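Local coordinates for Tat pathway signal sequence domain protein (Parabacteroides merdae, PDB 4Q9A) that is a putative GDSL-like lipase of the SGNH hydrolase clan and probably hydrolyses ester bonds of lipids or other acylated substrates, at residues L127-K132 / K175-F180. Numbering follows the deposited sequence.
Sequences LRALLK and KLSEEF
Arg128 reaches across from helix 120-137 to Glu179 near the end of helix 167-179. Its CB rests against Leu176 CD2 at 3.7 Å. CG lies in the plane of the Phe180 ring, at its edge, 3.9 Å from Phe180 CZ. With CG anti to the backbone N (chi1 -177°) and a bend at chi3, CD passes Glu179 and the guanidinium bonds to the carboxylate through NE and NH2, one nitrogen to each oxygen. Arg128 NE donates to Glu179 OE1 at 2.9 Å, close to the guanidinium plane and onto the syn lone pair. The second bond, from Arg128 NH2 to Glu179 OE2, is longer at 3.3 Å and more bent. The two flat groups are nearly coplanar, 20° apart. Arg128 NH2 also forms a salt bridge with Glu124, one turn earlier. Lys175 NZ pairs with the same Glu124 oxygen.

Beneath this polar layer the contact is apolar. Leu131 CB sits over the centre of one face of the Phe180 ring, a CH-pi contact 3.6 Å from the centroid. Leu131 CD1 lies beyond the rim of the ring, nearest Phe180 CD1, and also meets Leu176 CB. Leu176 CD2 lies against Arg128, while CD1 packs on Leu127 CB at 3.8 Å. Leu127 and Leu131 are buried: the first touches Val80 and Ile103, the second Ile143 of strand 142-146.

The helix segments run roughly parallel, 28° apart, with axes 10.7 Å from each other. They belong to two helices that follow successive parallel strands of the central sheet, as in the alpha/beta/alpha fold of SGNH hydrolases. The chemistry is layered: leucines line the inner side, the partly exposed Phe180 spans the middle, and a two-bond salt bridge closes the outer side. Sharing Glu124 probably offsets the like charges of Arg128 and Lys175.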
ATOM      1  N   LEU A 127       7.592  27.013  11.947  1.00 51.88           N
ATOM      2  CA  LEU A 127       8.164  26.025  11.029  1.00 49.90           C
ATOM      3  C   LEU A 127       9.622  26.378  10.703  1.00 53.37           C
ATOM      4  O   LEU A 127      10.481  25.492  10.733  1.00 53.29           O
ATOM      5  CB  LEU A 127       7.310  25.899   9.754  1.00 49.15           C
ATOM      6  CG  LEU A 127       7.422  24.595   8.908  1.00 50.99           C
ATOM      7  CD1 LEU A 127       7.569  23.327   9.766  1.00 48.74           C
ATOM      8  CD2 LEU A 127       6.227  24.450   8.000  1.00 50.60           C
ATOM      9  N   ARG A 128       9.900  27.687  10.505  1.00 49.03           N
ATOM     10  CA  ARG A 128      11.243  28.192  10.254  1.00 49.18           C
ATOM     11  C   ARG A 128      12.133  27.759  11.418  1.00 55.39           C
ATOM     12  O   ARG A 128      13.180  27.136  11.207  1.00 54.70           O
ATOM     13  CB  ARG A 128      11.246  29.729  10.076  1.00 46.11           C
ATOM     14  CG  ARG A 128      12.642  30.271   9.749  1.00 51.62           C
ATOM     15  CD  ARG A 128      12.671  31.714   9.263  1.00 59.79           C
ATOM     16  NE  ARG A 128      11.867  31.905   8.053  1.00 62.37           N
ATOM     17  CZ  ARG A 128      10.775  32.667   7.987  1.00 71.13           C
ATOM     18  NH1 ARG A 128      10.377  33.366   9.052  1.00 49.29           N
ATOM     19  NH2 ARG A 128      10.086  32.756   6.855  1.00 51.99           N
ATOM     20  N   ALA A 129      11.648  28.027  12.649  1.00 53.20           N
ATOM     21  CA  ALA A 129      12.305  27.717  13.911  1.00 53.08           C
ATOM     22  C   ALA A 129      12.555  26.218  14.039  1.00 56.01           C
ATOM     23  O   ALA A 129      13.681  25.841  14.390  1.00 55.78           O
ATOM     24  CB  ALA A 129      11.470  28.226  15.071  1.00 54.36           C
ATOM     25  N   LEU A 130      11.534  25.376  13.712  1.00 51.42           N
ATOM     26  CA  LEU A 130      11.631  23.906  13.752  1.00 50.43           C
ATOM     27  C   LEU A 130      12.661  23.361  12.742  1.00 55.30           C
ATOM     28  O   LEU A 130      13.399  22.427  13.060  1.00 53.94           O
ATOM     29  CB  LEU A 130      10.265  23.242  13.501  1.00 49.31           C
ATOM     30  CG  LEU A 130      10.169  21.718  13.785  1.00 52.79           C
ATOM     31  CD1 LEU A 130      10.505  21.390  15.211  1.00 53.01           C
ATOM     32  CD2 LEU A 130       8.778  21.181  13.486  1.00 54.64           C
ATOM     33  N   LEU A 131      12.713  23.959  11.540  1.00 52.52           N
ATOM     34  CA  LEU A 131      13.642  23.563  10.484  1.00 51.00           C
ATOM     35  C   LEU A 131      15.068  24.026  10.811  1.00 54.32           C
ATOM     36  O   LEU A 131      16.015  23.283  10.539  1.00 54.00           O
ATOM     37  CB  LEU A 131      13.173  24.108   9.123  1.00 50.85           C
ATOM     38  CG  LEU A 131      11.912  23.434   8.564  1.00 54.80           C
ATOM     39  CD1 LEU A 131      11.223  24.314   7.502  1.00 55.36           C
ATOM     40  CD2 LEU A 131      12.201  21.994   8.067  1.00 55.16           C
ATOM     41  N   LYS A 132      15.220  25.229  11.411  1.00 50.26           N
ATOM     42  CA  LYS A 132      16.531  25.767  11.786  1.00 51.45           C
ATOM     43  C   LYS A 132      17.169  24.850  12.823  1.00 57.80           C
ATOM     44  O   LYS A 132      18.315  24.443  12.659  1.00 57.74           O
ATOM     45  CB  LYS A 132      16.411  27.217  12.320  1.00 53.98           C
ATOM     46  CG  LYS A 132      17.746  27.902  12.597  1.00 50.39           C
ATOM     47  CD  LYS A 132      17.579  29.372  12.963  1.00 55.38           C
ATOM     48  CE  LYS A 132      18.761  29.929  13.729  1.00 59.01           C
ATOM     49  NZ  LYS A 132      18.680  29.610  15.182  1.00 63.26           N
ATOM     50  N   LYS A 175       7.929  28.407   0.507  1.00 48.86           N
ATOM     51  CA  LYS A 175       8.942  29.441   0.792  1.00 49.70           C
ATOM     52  C   LYS A 175      10.051  28.881   1.697  1.00 55.20           C
ATOM     53  O   LYS A 175      11.237  29.161   1.475  1.00 55.16           O
ATOM     54  CB  LYS A 175       8.268  30.657   1.462  1.00 51.36           C
ATOM     55  CG  LYS A 175       9.180  31.836   1.803  1.00 47.21           C
ATOM     56  CD  LYS A 175       8.404  32.898   2.595  1.00 58.80           C
ATOM     57  CE  LYS A 175       9.236  34.087   3.015  1.00 69.12           C
ATOM     58  NZ  LYS A 175       8.439  35.053   3.822  1.00 75.07           N
ATOM     59  N   LEU A 176       9.647  28.056   2.682  1.00 50.77           N
ATOM     60  CA  LEU A 176      10.560  27.482   3.638  1.00 50.58           C
ATOM     61  C   LEU A 176      11.336  26.327   3.037  1.00 55.85           C
ATOM     62  O   LEU A 176      12.515  26.167   3.364  1.00 55.38           O
ATOM     63  CB  LEU A 176       9.817  27.079   4.907  1.00 49.69           C
ATOM     64  CG  LEU A 176       9.350  28.274   5.748  1.00 54.98           C
ATOM     65  CD1 LEU A 176       8.270  27.872   6.707  1.00 53.84           C
ATOM     66  CD2 LEU A 176      10.538  28.974   6.473  1.00 57.22           C
ATOM     67  N   SER A 177      10.714  25.557   2.119  1.00 53.97           N
ATOM     68  CA  SER A 177      11.422  24.469   1.424  1.00 53.58           C
ATOM     69  C   SER A 177      12.576  25.078   0.602  1.00 60.69           C
ATOM     70  O   SER A 177      13.642  24.477   0.509  1.00 60.78           O
ATOM     71  CB  SER A 177      10.479  23.647   0.547  1.00 53.64           C
ATOM     72  OG  SER A 177      10.249  24.269  -0.705  1.00 63.73           O
ATOM     73  N   GLU A 178      12.363  26.300   0.067  1.00 58.65           N
ATOM     74  CA  GLU A 178      13.354  27.037  -0.713  1.00 61.08           C
ATOM     75  C   GLU A 178      14.475  27.533   0.213  1.00 67.57           C
ATOM     76  O   GLU A 178      15.652  27.291  -0.081  1.00 69.68           O
ATOM     77  CB  GLU A 178      12.711  28.214  -1.480  1.00 63.88           C
ATOM     78  CG  GLU A 178      11.813  27.812  -2.644  1.00 75.80           C
ATOM     79  CD  GLU A 178      10.665  28.748  -3.000  1.00112.22           C
ATOM     80  OE1 GLU A 178      10.634  29.900  -2.508  1.00116.75           O
ATOM     81  OE2 GLU A 178       9.791  28.324  -3.791  1.00111.26           O
ATOM     82  N   GLU A 179      14.104  28.192   1.345  1.00 62.11           N
ATOM     83  CA  GLU A 179      15.015  28.755   2.354  1.00 60.95           C
ATOM     84  C   GLU A 179      16.011  27.739   2.872  1.00 63.36           C
ATOM     85  O   GLU A 179      17.200  28.050   2.973  1.00 64.96           O
ATOM     86  CB  GLU A 179      14.229  29.316   3.550  1.00 61.90           C
ATOM     87  CG  GLU A 179      13.535  30.646   3.301  1.00 69.85           C
ATOM     88  CD  GLU A 179      12.900  31.291   4.519  1.00 81.18           C
ATOM     89  OE1 GLU A 179      13.274  30.919   5.656  1.00 60.29           O
ATOM     90  OE2 GLU A 179      12.085  32.228   4.335  1.00 73.19           O
ATOM     91  N   PHE A 180      15.529  26.547   3.241  1.00 57.32           N
ATOM     92  CA  PHE A 180      16.355  25.485   3.805  1.00 55.86           C
ATOM     93  C   PHE A 180      16.831  24.515   2.714  1.00 59.65           C
ATOM     94  O   PHE A 180      17.564  23.578   3.019  1.00 59.47           O
ATOM     95  CB  PHE A 180      15.577  24.751   4.921  1.00 56.26           C
ATOM     96  CG  PHE A 180      15.280  25.647   6.099  1.00 58.70           C
ATOM     97  CD1 PHE A 180      14.128  26.429   6.124  1.00 62.41           C
ATOM     98  CD2 PHE A 180      16.189  25.772   7.146  1.00 61.36           C
ATOM     99  CE1 PHE A 180      13.878  27.307   7.188  1.00 64.28           C
ATOM    100  CE2 PHE A 180      15.942  26.651   8.208  1.00 65.01           C
ATOM    101  CZ  PHE A 180      14.782  27.408   8.227  1.00 63.59           C
TER